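Local coordinates for protein lyase/mutase (Burkholderia cenocepacia, PDB 4LSB) that belongs to the TIM-barrel lyase/mutase enzymes and carries a magnesium ion, its chain pairing with a second copy of itself, at residues Thr162-Asn167 and Val192-Gly197; Pro214-Met219 and Arg238-Gly243; Ala43-Met48 and Asn279-Ala284; Pro35-Ala40 and Glu52-Thr57; Arg17-Phe22 and Leu155-Thr160. All blocks are in the same frame, centred on the assembly; numbering follows the deposited sequence.

Contact 1: Thr162-Asn167 and Val192-Gly197; sequences TARCEN and VLYAPG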
# COMPACT_ATOMS: atom_id res chain seq x y z
N THR B 162 -8.24 -11.15 21.91
CA THR B 162 -7.55 -10.06 22.60
C THR B 162 -8.60 -9.04 23.05
O THR B 162 -9.35 -8.52 22.24
CB THR B 162 -6.50 -9.39 21.69
OG1 THR B 162 -5.53 -10.34 21.26
CG2 THR B 162 -5.77 -8.29 22.44
N ALA B 163 -8.64 -8.76 24.36
CA ALA B 163 -9.49 -7.74 24.90
C ALA B 163 -8.64 -6.49 25.12
O ALA B 163 -7.56 -6.56 25.73
CB ALA B 163 -10.09 -8.21 26.23
N ARG B 164 -9.08 -5.39 24.51
CA ARG B 164 -8.42 -4.08 24.60
C ARG B 164 -9.11 -3.10 25.56
O ARG B 164 -10.34 -2.93 25.58
CB ARG B 164 -8.33 -3.43 23.22
CG ARG B 164 -7.17 -3.94 22.37
CD ARG B 164 -7.12 -3.42 20.95
NE ARG B 164 -7.02 -1.97 20.89
CZ ARG B 164 -6.65 -1.29 19.83
NH1 ARG B 164 -6.28 -1.89 18.71
NH2 ARG B 164 -6.63 0.01 19.89
N CYS B 165 -8.29 -2.45 26.36
CA CYS B 165 -8.73 -1.32 27.18
C CYS B 165 -8.07 -0.05 26.65
O CYS B 165 -6.83 0.07 26.59
CB CYS B 165 -8.41 -1.52 28.66
SG CYS B 165 -8.79 -0.03 29.60
N GLU B 166 -8.91 0.90 26.24
CA GLU B 166 -8.45 2.02 25.47
C GLU B 166 -8.21 3.29 26.30
O GLU B 166 -7.98 4.35 25.74
CB GLU B 166 -9.43 2.31 24.34
CG GLU B 166 -9.67 1.14 23.44
CD GLU B 166 -8.44 0.73 22.66
OE1 GLU B 166 -8.02 1.52 21.77
OE2 GLU B 166 -7.88 -0.36 22.90
N ASN B 167 -8.27 3.14 27.61
CA ASN B 167 -8.13 4.25 28.56
C ASN B 167 -7.07 5.26 28.21
O ASN B 167 -7.35 6.47 28.17
CB ASN B 167 -7.86 3.72 29.94
CG ASN B 167 -9.11 3.44 30.73
OD1 ASN B 167 -10.21 3.80 30.33
ND2 ASN B 167 -8.95 2.79 31.86
N VAL B 192 -5.87 -12.85 25.58
CA VAL B 192 -4.73 -11.94 25.52
C VAL B 192 -5.25 -10.58 25.91
O VAL B 192 -6.40 -10.26 25.60
CB VAL B 192 -4.10 -11.85 24.12
CG1 VAL B 192 -2.91 -10.91 24.13
CG2 VAL B 192 -3.71 -13.22 23.61
N LEU B 193 -4.48 -9.85 26.71
CA LEU B 193 -4.94 -8.56 27.22
C LEU B 193 -4.04 -7.44 26.67
O LEU B 193 -2.85 -7.59 26.55
CB LEU B 193 -4.93 -8.51 28.76
CG LEU B 193 -5.94 -9.38 29.50
CD1 LEU B 193 -7.37 -9.15 29.02
CD2 LEU B 193 -5.52 -10.83 29.36
N TYR B 194 -4.62 -6.30 26.35
CA TYR B 194 -3.86 -5.25 25.65
C TYR B 194 -4.39 -3.85 26.03
O TYR B 194 -5.57 -3.58 25.83
CB TYR B 194 -3.95 -5.51 24.16
CG TYR B 194 -3.43 -4.47 23.12
CD1 TYR B 194 -2.47 -3.51 23.41
CD2 TYR B 194 -3.86 -4.56 21.82
CE1 TYR B 194 -2.02 -2.63 22.43
CE2 TYR B 194 -3.43 -3.70 20.85
CZ TYR B 194 -2.50 -2.73 21.17
OH TYR B 194 -2.10 -1.91 20.13
N ALA B 195 -3.50 -3.01 26.58
CA ALA B 195 -3.80 -1.58 26.85
C ALA B 195 -2.92 -0.64 26.02
O ALA B 195 -1.83 -0.32 26.44
CB ALA B 195 -3.60 -1.30 28.32
N PRO B 196 -3.38 -0.22 24.84
CA PRO B 196 -2.51 0.61 24.03
C PRO B 196 -2.28 1.97 24.70
O PRO B 196 -3.15 2.48 25.40
CB PRO B 196 -3.27 0.73 22.71
CG PRO B 196 -4.67 0.39 23.03
CD PRO B 196 -4.65 -0.51 24.18
N GLY B 197 -1.07 2.50 24.54
CA GLY B 197 -0.74 3.75 25.27
C GLY B 197 0.07 3.63 26.53
O GLY B 197 0.73 4.59 26.91
O HOH W 1 -5.09 2.02 27.25
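Strands 160-164 and 192-194 are joined through helix 175-187 in a beta-alpha-beta unit, and they run in parallel with Thr162 opposite Val192, Ala163 opposite Leu193 and Arg164 opposite Tyr194. Ala163 N donates to Val192 O, Tyr194 N to Ala163 O and Cys165 N to Tyr194 O, while the two short axes diverge by 23°. Ala163 and Leu193 share one face, CB of the first 4.0 Å from CD1 of the second, where Ala163 packs on Tyr185 of helix 175-187. Thr162, Arg164, Val192 and Tyr194 turn to the barrel interior, where OG1 of Thr162 is bonded to Arg238 NH2.

On that face Arg164 and Tyr194 lie side by side and point the same way, Arg164 CG coming 3.4 Å from Tyr194 CD2. The phenol OH stands over one face of the guanidinium, whose plane is turned 50° from the ring. Thr162 CG2 meets the ring near its plane, and Pro196 CD rests on one ring face, offset toward the rim. A bend in the arginine chain (chi3 59°) places NE for a side-on grip of Glu166: NE reaches OE2 at 2.7 Å from above the carboxylate plane, and NH2 reaches OE1 at 2.8 Å on its syn side. This should restrain the guanidinium against rotation. Pro196 CG packs 3.3 Å from Glu166 OE2, and a water donates to both Cys165 O and Pro196 O. The Arg164 side chain lies about 6 Å from the magnesium ion, as expected for the C-terminal strand ends of a TIM barrel, where the active site of this fold is found.

Contact 2: Pro214-Met219 and Arg238-Gly243; sequences PVNVVM and RVSVGG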
# COMPACT_ATOMS: atom_id res chain seq x y z
N PRO B 214 -1.43 -13.84 28.90
CA PRO B 214 -0.61 -13.10 27.94
C PRO B 214 -1.02 -11.65 27.78
O PRO B 214 -2.20 -11.34 27.61
CB PRO B 214 -0.84 -13.85 26.65
CG PRO B 214 -1.03 -15.29 27.10
CD PRO B 214 -1.91 -15.12 28.31
N VAL B 215 -0.03 -10.79 27.66
CA VAL B 215 -0.25 -9.36 27.40
C VAL B 215 0.42 -8.96 26.09
O VAL B 215 1.55 -9.38 25.80
CB VAL B 215 0.24 -8.51 28.59
CG1 VAL B 215 0.31 -7.01 28.26
CG2 VAL B 215 -0.63 -8.76 29.80
N ASN B 216 -0.30 -8.17 25.27
CA ASN B 216 0.27 -7.58 24.05
C ASN B 216 0.59 -6.14 24.40
O ASN B 216 -0.22 -5.47 25.04
CB ASN B 216 -0.79 -7.61 22.92
CG ASN B 216 -0.32 -6.95 21.63
OD1 ASN B 216 0.03 -7.65 20.72
ND2 ASN B 216 -0.42 -5.62 21.52
N VAL B 217 1.75 -5.68 23.96
CA VAL B 217 2.15 -4.28 24.06
C VAL B 217 2.44 -3.79 22.63
O VAL B 217 3.02 -4.53 21.83
CB VAL B 217 3.43 -4.14 24.90
CG1 VAL B 217 4.06 -2.78 24.71
CG2 VAL B 217 3.07 -4.41 26.37
N VAL B 218 1.97 -2.58 22.31
CA VAL B 218 2.23 -1.99 20.99
C VAL B 218 3.39 -1.02 21.13
O VAL B 218 3.51 -0.31 22.12
CB VAL B 218 1.00 -1.28 20.38
CG1 VAL B 218 0.53 -0.11 21.24
CG2 VAL B 218 1.32 -0.80 18.97
N MET B 219 4.26 -1.05 20.13
CA MET B 219 5.38 -0.19 20.07
C MET B 219 5.23 0.76 18.87
O MET B 219 4.79 0.33 17.80
CB MET B 219 6.68 -0.98 19.99
CG MET B 219 7.13 -1.44 21.34
SD MET B 219 7.78 -0.08 22.32
CE MET B 219 6.85 -0.28 23.83
N ARG B 238 3.50 -10.65 23.72
CA ARG B 238 3.28 -10.29 22.30
C ARG B 238 3.51 -8.82 22.10
O ARG B 238 3.06 -8.00 22.87
CB ARG B 238 1.86 -10.62 21.87
CG ARG B 238 1.71 -10.78 20.36
CD ARG B 238 0.34 -11.41 20.04
NE ARG B 238 -0.72 -10.43 20.17
CZ ARG B 238 -2.04 -10.66 20.27
NH1 ARG B 238 -2.54 -11.85 20.28
NH2 ARG B 238 -2.87 -9.64 20.28
N VAL B 239 4.19 -8.47 21.01
CA VAL B 239 4.45 -7.11 20.71
C VAL B 239 4.00 -6.82 19.28
O VAL B 239 4.44 -7.46 18.32
CB VAL B 239 5.95 -6.79 20.83
CG1 VAL B 239 6.18 -5.30 20.61
CG2 VAL B 239 6.47 -7.20 22.20
N SER B 240 3.12 -5.85 19.15
CA SER B 240 2.58 -5.43 17.86
C SER B 240 3.04 -3.98 17.53
O SER B 240 3.68 -3.27 18.38
CB SER B 240 1.04 -5.51 17.93
OG SER B 240 0.50 -4.50 18.84
N VAL B 241 2.70 -3.51 16.32
CA VAL B 241 3.10 -2.17 15.91
C VAL B 241 2.00 -1.26 15.33
O VAL B 241 2.29 -0.16 14.87
CB VAL B 241 4.29 -2.21 14.91
CG1 VAL B 241 5.50 -2.92 15.53
CG2 VAL B 241 3.89 -2.82 13.58
N GLY B 242 0.74 -1.69 15.39
CA GLY B 242 -0.37 -0.88 14.91
C GLY B 242 -0.06 -0.39 13.49
O GLY B 242 0.36 -1.19 12.63
N GLY B 243 -0.30 0.89 13.26
CA GLY B 243 -0.07 1.49 11.91
C GLY B 243 1.37 1.90 11.63
O GLY B 243 1.61 2.60 10.64
O HOH W 2 -1.85 -7.36 18.68
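Asn216 and Arg238, Val217 and Val239, and Val218 and Ser240 pair across two parallel strands of the TIM barrel, joined through helix 228-233 in a beta-alpha-beta unit. The backbone ladder has four bonds: Arg238 N to Val215 O, Val217 N to Arg238 O, Ser240 N to Val217 O and Met219 N to Ser240 O.

Apolar packing occupies the outer face, where Met219 CG lies 4.0 Å from Val239 CG1. Leu231 of helix 228-233 covers this side, and Phe266 of the second subunit packs on Met219, Val239 and Val241. Val218 is on the other face, its CG2 reaching past Ser240 to lie 3.7 Å from Gly242 N.

That inner face carries the polar side chains Asn216, Arg238 and Ser240 beside Val218. Asn216 CG stands anti to its backbone N (chi1 177°), and both ends of the amide are used. Its OD1 accepts from Arg238 NE at 2.9 Å, in the guanidinium plane, although the amide and guanidinium planes are 66° apart. A water donates to the same OD1 and accepts from Arg238 NH2. The other amide atom, ND2, donates to Ser240 OG at 3.0 Å, almost straight (171°) and with the hydroxyl oxygen in the amide plane.

Contact 3: Ala43-Met48 and Asn279-Ala284; sequences ARLLAM and NRWFAA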
# COMPACT_ATOMS: atom_id res chain seq x y z
N ALA B 43 1.81 -8.28 3.49
CA ALA B 43 1.57 -9.52 4.15
C ALA B 43 2.52 -10.58 3.65
O ALA B 43 3.16 -11.26 4.46
CB ALA B 43 0.14 -9.95 4.00
N ARG B 44 2.64 -10.70 2.33
CA ARG B 44 3.62 -11.57 1.71
C ARG B 44 5.05 -11.36 2.19
O ARG B 44 5.74 -12.35 2.58
CB ARG B 44 3.57 -11.46 0.17
CG ARG B 44 2.33 -12.10 -0.44
CD ARG B 44 2.51 -12.45 -1.90
NE ARG B 44 3.36 -13.63 -2.05
CZ ARG B 44 3.78 -14.11 -3.22
NH1 ARG B 44 3.38 -13.59 -4.35
NH2 ARG B 44 4.54 -15.19 -3.23
N LEU B 45 5.46 -10.09 2.23
CA LEU B 45 6.83 -9.75 2.58
C LEU B 45 7.12 -10.08 4.03
O LEU B 45 8.18 -10.56 4.37
CB LEU B 45 7.11 -8.29 2.33
CG LEU B 45 7.11 -7.94 0.81
CD1 LEU B 45 7.12 -6.43 0.65
CD2 LEU B 45 8.30 -8.59 0.08
N LEU B 46 6.16 -9.83 4.91
CA LEU B 46 6.37 -10.24 6.31
C LEU B 46 6.48 -11.75 6.50
O LEU B 46 7.25 -12.22 7.34
CB LEU B 46 5.29 -9.64 7.23
CG LEU B 46 5.25 -8.09 7.29
CD1 LEU B 46 3.96 -7.62 7.92
CD2 LEU B 46 6.47 -7.46 8.02
N ALA B 47 5.73 -12.55 5.74
CA ALA B 47 5.90 -13.99 5.84
C ALA B 47 7.29 -14.41 5.35
O ALA B 47 7.98 -15.21 5.96
CB ALA B 47 4.84 -14.72 5.05
N MET B 48 7.67 -13.84 4.23
CA MET B 48 8.97 -14.12 3.66
C MET B 48 10.08 -13.69 4.61
O MET B 48 11.12 -14.34 4.63
CB MET B 48 9.15 -13.42 2.31
CG MET B 48 8.28 -13.96 1.19
SD MET B 48 8.38 -12.82 -0.21
CE MET B 48 7.26 -13.68 -1.32
N ASN B 279 9.93 -8.56 -8.12
CA ASN B 279 9.31 -9.42 -9.12
C ASN B 279 9.66 -10.89 -8.99
O ASN B 279 8.80 -11.73 -9.23
CB ASN B 279 9.58 -8.94 -10.54
CG ASN B 279 8.78 -7.71 -10.87
OD1 ASN B 279 7.58 -7.68 -10.68
ND2 ASN B 279 9.44 -6.69 -11.36
N ARG B 280 10.90 -11.19 -8.61
CA ARG B 280 11.31 -12.58 -8.37
C ARG B 280 10.57 -13.14 -7.16
O ARG B 280 9.95 -14.19 -7.24
CB ARG B 280 12.84 -12.70 -8.17
CG ARG B 280 13.33 -14.14 -7.88
CD ARG B 280 14.85 -14.26 -7.73
NE ARG B 280 15.38 -13.55 -6.55
CZ ARG B 280 16.03 -12.37 -6.55
NH1 ARG B 280 16.32 -11.69 -7.67
NH2 ARG B 280 16.43 -11.87 -5.38
N TRP B 281 10.64 -12.44 -6.04
CA TRP B 281 9.94 -12.90 -4.84
C TRP B 281 8.42 -13.13 -5.07
O TRP B 281 7.90 -14.16 -4.70
CB TRP B 281 10.09 -11.96 -3.68
CG TRP B 281 11.44 -11.57 -3.32
CD1 TRP B 281 12.57 -12.30 -3.41
CD2 TRP B 281 11.81 -10.33 -2.74
NE1 TRP B 281 13.64 -11.58 -2.95
CE2 TRP B 281 13.19 -10.35 -2.54
CE3 TRP B 281 11.10 -9.17 -2.41
CZ2 TRP B 281 13.88 -9.29 -2.00
CZ3 TRP B 281 11.79 -8.11 -1.88
CH2 TRP B 281 13.16 -8.17 -1.68
N PHE B 282 7.72 -12.17 -5.68
CA PHE B 282 6.28 -12.32 -5.85
C PHE B 282 5.88 -13.30 -6.93
O PHE B 282 4.73 -13.73 -6.94
CB PHE B 282 5.61 -10.95 -6.07
CG PHE B 282 5.52 -10.09 -4.81
CD1 PHE B 282 5.95 -10.55 -3.57
CD2 PHE B 282 4.97 -8.84 -4.86
CE1 PHE B 282 5.84 -9.76 -2.42
CE2 PHE B 282 4.86 -8.05 -3.71
CZ PHE B 282 5.30 -8.51 -2.50
N ALA B 283 6.81 -13.65 -7.84
CA ALA B 283 6.61 -14.74 -8.78
C ALA B 283 6.52 -16.12 -8.10
O ALA B 283 5.90 -17.04 -8.62
CB ALA B 283 7.74 -14.74 -9.83
N ALA B 284 7.09 -16.27 -6.91
CA ALA B 284 7.02 -17.56 -6.22
C ALA B 284 5.58 -17.89 -5.80
O ALA B 284 4.79 -17.01 -5.54
CB ALA B 284 7.93 -17.54 -5.02
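At the C-terminal end of helix 275-283 the side chain of Arg44 reaches two main-chain carbonyls, Phe282 O and Ala284 O, from a helix that runs nearly perpendicular to it (88°). The short axes stay 11.2 Å apart, so long side chains bridge the gap. A bend in the Arg44 chain (chi3 75°) places NE, and beyond it NH1 donates to Phe282 O at 2.9 Å while NH2 donates to Ala284 O at 3.0 Å, the latter from above the carbonyl plane. Arg44 NE is held by Asn287 OD1, and NH1 also meets Gly66 O of the second subunit. The cation may be favoured here by the carbonyl dipoles at the helix end.

Beside these bonds the Phe282 ring comes up, with CD1 over one guanidinium face, offset toward its rim, and CE1 3.8 Å from Arg44 CB. Leu45 crosses both aromatic side chains at about a right angle: its CD2 comes 3.7 Å from Phe282 CE1 and 3.8 Å from Trp281 CE3. Met48, extended beyond CG, sets CE at the edge of the phenylalanine ring. Its SD makes an oblique Met-aromatic contact with the indole, 5.2 Å from the centroid of the five-membered ring of Trp281. Helix 40-48 thus holds the C-terminal helix 275-283 on one flank, rests on strand 54-55 through Ala43 and Leu46, and meets Phe253 of the second subunit through Leu46.

Contact 4: Pro35-Ala40 and Glu52-Thr57; sequences PNPWDA and EALATT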
# COMPACT_ATOMS: atom_id res chain seq x y z
N PRO B 35 3.62 -8.48 13.46
CA PRO B 35 3.64 -7.24 12.69
C PRO B 35 2.36 -7.01 11.95
O PRO B 35 1.53 -7.94 11.81
CB PRO B 35 4.80 -7.48 11.74
CG PRO B 35 4.70 -8.92 11.44
CD PRO B 35 4.31 -9.56 12.75
N ASN B 36 2.19 -5.79 11.46
CA ASN B 36 0.93 -5.30 10.92
C ASN B 36 1.04 -4.82 9.44
O ASN B 36 1.24 -3.66 9.19
CB ASN B 36 0.37 -4.13 11.75
CG ASN B 36 0.19 -4.45 13.24
OD1 ASN B 36 1.16 -4.48 14.01
ND2 ASN B 36 -1.04 -4.69 13.66
N PRO B 37 0.90 -5.72 8.50
CA PRO B 37 0.71 -5.34 7.10
C PRO B 37 -0.64 -4.72 6.87
O PRO B 37 -1.52 -4.86 7.73
CB PRO B 37 0.79 -6.68 6.40
CG PRO B 37 0.13 -7.55 7.34
CD PRO B 37 0.51 -7.12 8.71
N TRP B 38 -0.80 -3.99 5.75
CA TRP B 38 -2.04 -3.32 5.38
C TRP B 38 -2.50 -3.64 3.95
O TRP B 38 -3.52 -3.12 3.51
CB TRP B 38 -1.92 -1.76 5.56
CG TRP B 38 -0.89 -1.17 4.66
CD1 TRP B 38 -1.10 -0.64 3.41
CD2 TRP B 38 0.51 -1.14 4.88
NE1 TRP B 38 0.10 -0.23 2.88
CE2 TRP B 38 1.09 -0.50 3.78
CE3 TRP B 38 1.32 -1.47 5.97
CZ2 TRP B 38 2.48 -0.27 3.70
CZ3 TRP B 38 2.71 -1.27 5.85
CH2 TRP B 38 3.25 -0.68 4.75
N ASP B 39 -1.77 -4.51 3.26
CA ASP B 39 -2.18 -4.99 1.97
C ASP B 39 -1.58 -6.38 1.70
O ASP B 39 -0.80 -6.93 2.51
CB ASP B 39 -1.88 -3.95 0.87
CG ASP B 39 -0.42 -3.67 0.66
OD1 ASP B 39 0.45 -4.43 1.16
OD2 ASP B 39 -0.16 -2.60 0.02
N ALA B 40 -1.91 -6.95 0.56
CA ALA B 40 -1.44 -8.30 0.25
C ALA B 40 0.08 -8.38 0.14
O ALA B 40 0.68 -9.37 0.58
CB ALA B 40 -2.10 -8.84 -1.03
N GLU B 52 5.76 -15.09 12.21
CA GLU B 52 4.95 -16.31 12.42
C GLU B 52 3.44 -16.05 12.51
O GLU B 52 2.66 -17.00 12.58
CB GLU B 52 5.43 -17.03 13.66
CG GLU B 52 6.74 -17.79 13.42
CD GLU B 52 7.29 -18.35 14.71
OE1 GLU B 52 6.98 -19.52 15.01
OE2 GLU B 52 7.98 -17.66 15.44
N ALA B 53 3.07 -14.79 12.51
CA ALA B 53 1.67 -14.38 12.55
C ALA B 53 1.61 -13.00 12.03
O ALA B 53 2.63 -12.31 12.01
CB ALA B 53 1.19 -14.42 13.97
N LEU B 54 0.43 -12.56 11.65
CA LEU B 54 0.21 -11.15 11.22
C LEU B 54 -1.01 -10.60 11.95
O LEU B 54 -1.91 -11.36 12.30
CB LEU B 54 -0.03 -11.11 9.68
CG LEU B 54 1.03 -11.80 8.83
CD1 LEU B 54 0.59 -11.85 7.38
CD2 LEU B 54 2.34 -11.08 8.92
N ALA B 55 -1.05 -9.27 12.13
CA ALA B 55 -2.20 -8.61 12.66
C ALA B 55 -2.63 -7.50 11.71
O ALA B 55 -1.81 -6.71 11.18
CB ALA B 55 -1.90 -8.03 14.03
N THR B 56 -3.92 -7.37 11.51
CA THR B 56 -4.41 -6.28 10.67
C THR B 56 -4.32 -5.00 11.48
O THR B 56 -4.09 -5.04 12.72
CB THR B 56 -5.82 -6.53 10.16
OG1 THR B 56 -6.71 -6.56 11.24
CG2 THR B 56 -5.91 -7.85 9.39
N THR B 57 -4.36 -3.87 10.79
CA THR B 57 -4.26 -2.55 11.40
C THR B 57 -5.34 -1.70 10.75
O THR B 57 -5.29 -1.41 9.57
CB THR B 57 -2.86 -1.91 11.21
OG1 THR B 57 -2.90 -0.52 11.47
CG2 THR B 57 -2.30 -2.14 9.81
O HOH W 3 -4.27 -4.34 8.08
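Pro35 O is approached by two groups of the other segment. Ala55 N donates to it at 2.9 Å along a fairly straight line (164°), and a longer CA-H contact is added by Leu54 CA, 3.5 Å from Pro35 O. A reciprocal CA-H contact runs from Asn36 CA to Ala55 O. The amide of Asn36 then reaches past the end of the strand. Its ND2 donates to Thr56 O at 3.2 Å, coming from well above the carbonyl plane although the oxygen lies in the plane of the amide. The OD1 of the same amide accepts from Val241 N, so Asn36 ties this segment to the one that follows strand 238-240.

In a TIM barrel the first strand lies between the eighth and the second; here strand 32-34 pairs with 238-240 on one side, and the loop after it meets strand 54-55 through a single backbone hydrogen bond. The prolines supply the apolar part. Pro35 CG lies 4.1 Å from Leu54 CD2, and Pro37, crossing Leu54 at about a right angle, puts its CD near Leu54 CB; Leu46 of helix 40-48 packs on all three residues. Ala53 O, buried here without a polar partner, is faced by Pro35 CD.

A water accepts from Thr57 N and donates to Pro37 O. Thr57 holds OG1 anti to its backbone N (chi1 164°) and caps helix 58-64 at Gly60 N, next to Ser58 of the magnesium site. That rotamer sets CG2 3.5 Å from Pro37 O. Trp38 lies beyond, its ring meeting Phe253 of the second subunit nearly perpendicularly.

Contact 5: Arg17-Phe22 and Leu155-Thr160; sequences RHAEAF and LPFPFT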
# COMPACT_ATOMS: atom_id res chain seq x y z
N ARG B 17 -5.16 -25.46 11.72
CA ARG B 17 -3.69 -25.57 11.90
C ARG B 17 -3.15 -24.21 12.32
O ARG B 17 -2.42 -24.13 13.27
CB ARG B 17 -2.97 -26.04 10.64
N HIS B 18 -3.53 -23.15 11.62
CA HIS B 18 -3.09 -21.80 11.98
C HIS B 18 -3.55 -21.39 13.35
O HIS B 18 -2.82 -20.72 14.07
CB HIS B 18 -3.57 -20.78 10.98
CG HIS B 18 -2.86 -20.87 9.68
ND1 HIS B 18 -3.30 -20.21 8.57
CD2 HIS B 18 -1.72 -21.49 9.34
CE1 HIS B 18 -2.46 -20.42 7.57
NE2 HIS B 18 -1.49 -21.20 8.01
N ALA B 19 -4.73 -21.87 13.74
CA ALA B 19 -5.31 -21.49 15.04
C ALA B 19 -4.48 -22.06 16.17
O ALA B 19 -4.18 -21.39 17.18
CB ALA B 19 -6.77 -21.94 15.15
N GLU B 20 -4.09 -23.30 15.97
CA GLU B 20 -3.26 -23.94 16.98
C GLU B 20 -1.86 -23.38 17.01
O GLU B 20 -1.29 -23.21 18.10
CB GLU B 20 -3.16 -25.46 16.75
CG GLU B 20 -2.31 -26.15 17.81
CD GLU B 20 -2.75 -25.92 19.27
OE1 GLU B 20 -3.98 -25.85 19.57
OE2 GLU B 20 -1.85 -25.78 20.14
N ALA B 21 -1.28 -23.16 15.85
CA ALA B 21 0.04 -22.54 15.80
C ALA B 21 0.03 -21.16 16.51
O ALA B 21 0.94 -20.79 17.28
CB ALA B 21 0.51 -22.44 14.37
N PHE B 22 -1.04 -20.40 16.28
CA PHE B 22 -1.15 -19.06 16.85
C PHE B 22 -1.27 -19.13 18.37
O PHE B 22 -0.59 -18.38 19.07
CB PHE B 22 -2.33 -18.32 16.27
CG PHE B 22 -2.36 -16.87 16.64
CD1 PHE B 22 -1.26 -16.05 16.38
CD2 PHE B 22 -3.45 -16.32 17.23
CE1 PHE B 22 -1.30 -14.68 16.70
CE2 PHE B 22 -3.49 -14.96 17.54
CZ PHE B 22 -2.41 -14.16 17.28
N LEU B 155 -16.43 -21.84 18.20
CA LEU B 155 -15.80 -22.16 16.95
C LEU B 155 -15.10 -23.49 17.10
O LEU B 155 -14.75 -23.86 18.23
CB LEU B 155 -14.74 -21.10 16.58
CG LEU B 155 -15.27 -19.67 16.32
CD1 LEU B 155 -14.13 -18.69 16.23
CD2 LEU B 155 -16.16 -19.59 15.09
N PRO B 156 -14.86 -24.18 15.98
CA PRO B 156 -14.27 -25.54 16.06
C PRO B 156 -12.72 -25.56 16.10
O PRO B 156 -12.09 -26.58 15.79
CB PRO B 156 -14.78 -26.21 14.78
CG PRO B 156 -14.92 -25.09 13.81
CD PRO B 156 -15.36 -23.88 14.63
N PHE B 157 -12.13 -24.44 16.47
CA PHE B 157 -10.68 -24.31 16.63
C PHE B 157 -10.47 -23.23 17.65
O PHE B 157 -11.40 -22.49 17.96
CB PHE B 157 -10.00 -23.93 15.31
CG PHE B 157 -10.62 -22.76 14.63
CD1 PHE B 157 -10.34 -21.46 15.03
CD2 PHE B 157 -11.51 -22.96 13.60
CE1 PHE B 157 -10.94 -20.38 14.40
CE2 PHE B 157 -12.10 -21.90 12.97
CZ PHE B 157 -11.82 -20.61 13.37
N PRO B 158 -9.25 -23.15 18.23
CA PRO B 158 -9.06 -22.17 19.27
C PRO B 158 -8.92 -20.75 18.69
O PRO B 158 -8.00 -20.47 17.90
CB PRO B 158 -7.75 -22.60 19.95
CG PRO B 158 -7.13 -23.63 19.09
CD PRO B 158 -8.17 -24.14 18.13
N PHE B 159 -9.82 -19.87 19.05
CA PHE B 159 -9.78 -18.48 18.57
C PHE B 159 -9.17 -17.65 19.69
O PHE B 159 -9.63 -17.73 20.84
CB PHE B 159 -11.17 -18.00 18.21
CG PHE B 159 -11.22 -16.57 17.66
CD1 PHE B 159 -11.22 -15.48 18.51
CD2 PHE B 159 -11.31 -16.35 16.30
CE1 PHE B 159 -11.28 -14.21 18.01
CE2 PHE B 159 -11.35 -15.09 15.79
CZ PHE B 159 -11.33 -14.01 16.65
N THR B 160 -8.10 -16.94 19.37
CA THR B 160 -7.37 -16.17 20.37
C THR B 160 -7.92 -14.76 20.44
O THR B 160 -7.68 -13.94 19.54
CB THR B 160 -5.87 -16.11 20.09
OG1 THR B 160 -5.35 -17.43 20.14
CG2 THR B 160 -5.17 -15.23 21.12
O HOH W 4 -5.75 -19.03 17.78
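Helix 14-25 passes the loop that leads into strand 160-164 with Ala19 close to Pro158 (CA atoms 5.7 Å apart) and Phe22 farther from Thr160 (7.7 Å). Ala19 is the point of closest packing. Its methyl CB points at the loop and touches both Pro158 O, at 3.4 Å, and the Phe157 ring, at 3.6 Å from CD1; Pro158 CD lies just beyond. Phe157 CG sits between its own backbone N and carbonyl carbon (chi1 50°), and from there the ring passes obliquely beside the Ala19 methyl. The small alanine lets helix and loop come together with little side chain in between. Glu20 crosses Pro158 obliquely, Glu20 OE1 lying 3.9 Å from Pro158 CG, while its OE2 is committed to a salt bridge with Arg23.

One turn later, Phe22 CG is anti to the backbone N (chi1 -170°), and the ring extends toward the first residue of the strand. Thr160 approaches the ring obliquely: CB lies 3.7 Å from Phe22 CE2 and OG1 3.6 Å from Phe22 CD2. Between the two segments a water lies within hydrogen-bonding distance of Ala19 O, Pro158 O and Thr160 OG1. It sits close to the plane of the Phe22 ring, at its edge, so this polar link runs alongside the aromatic packing. Phe22 also packs on Ala53 and Pro91, which lie just ahead of strands 54-55 and 92-95. A helix laid across the starts of several strands in this way covers the N-terminal end of a TIM barrel, the end remote from its active site.

Contacts 1, 2 and 4 belong to one parallel barrel sheet. Contacts 1 and 2, centres 9 Å apart, abut through their neighbouring strands, 192-194 and 215-218 respectively; contact 4 lies 12 Å centre to centre from contact 2 and joins it through Val241 N and Asn36 OD1. Contact 5, at the N-terminal strand ends, touches contacts 1, 2 and 4. Contact 3 is outermost, centred 31 Å from the centre of contact 1. Along the chain contact 4 falls within the span of contact 5, contacts 1 and 2 follow, and contact 3 runs from helix 40-48 to the last helix, spanning both. Contacts 2, 3 and 4 meet the second subunit, so the interface draws on strand ends, loops and the C-terminal helix.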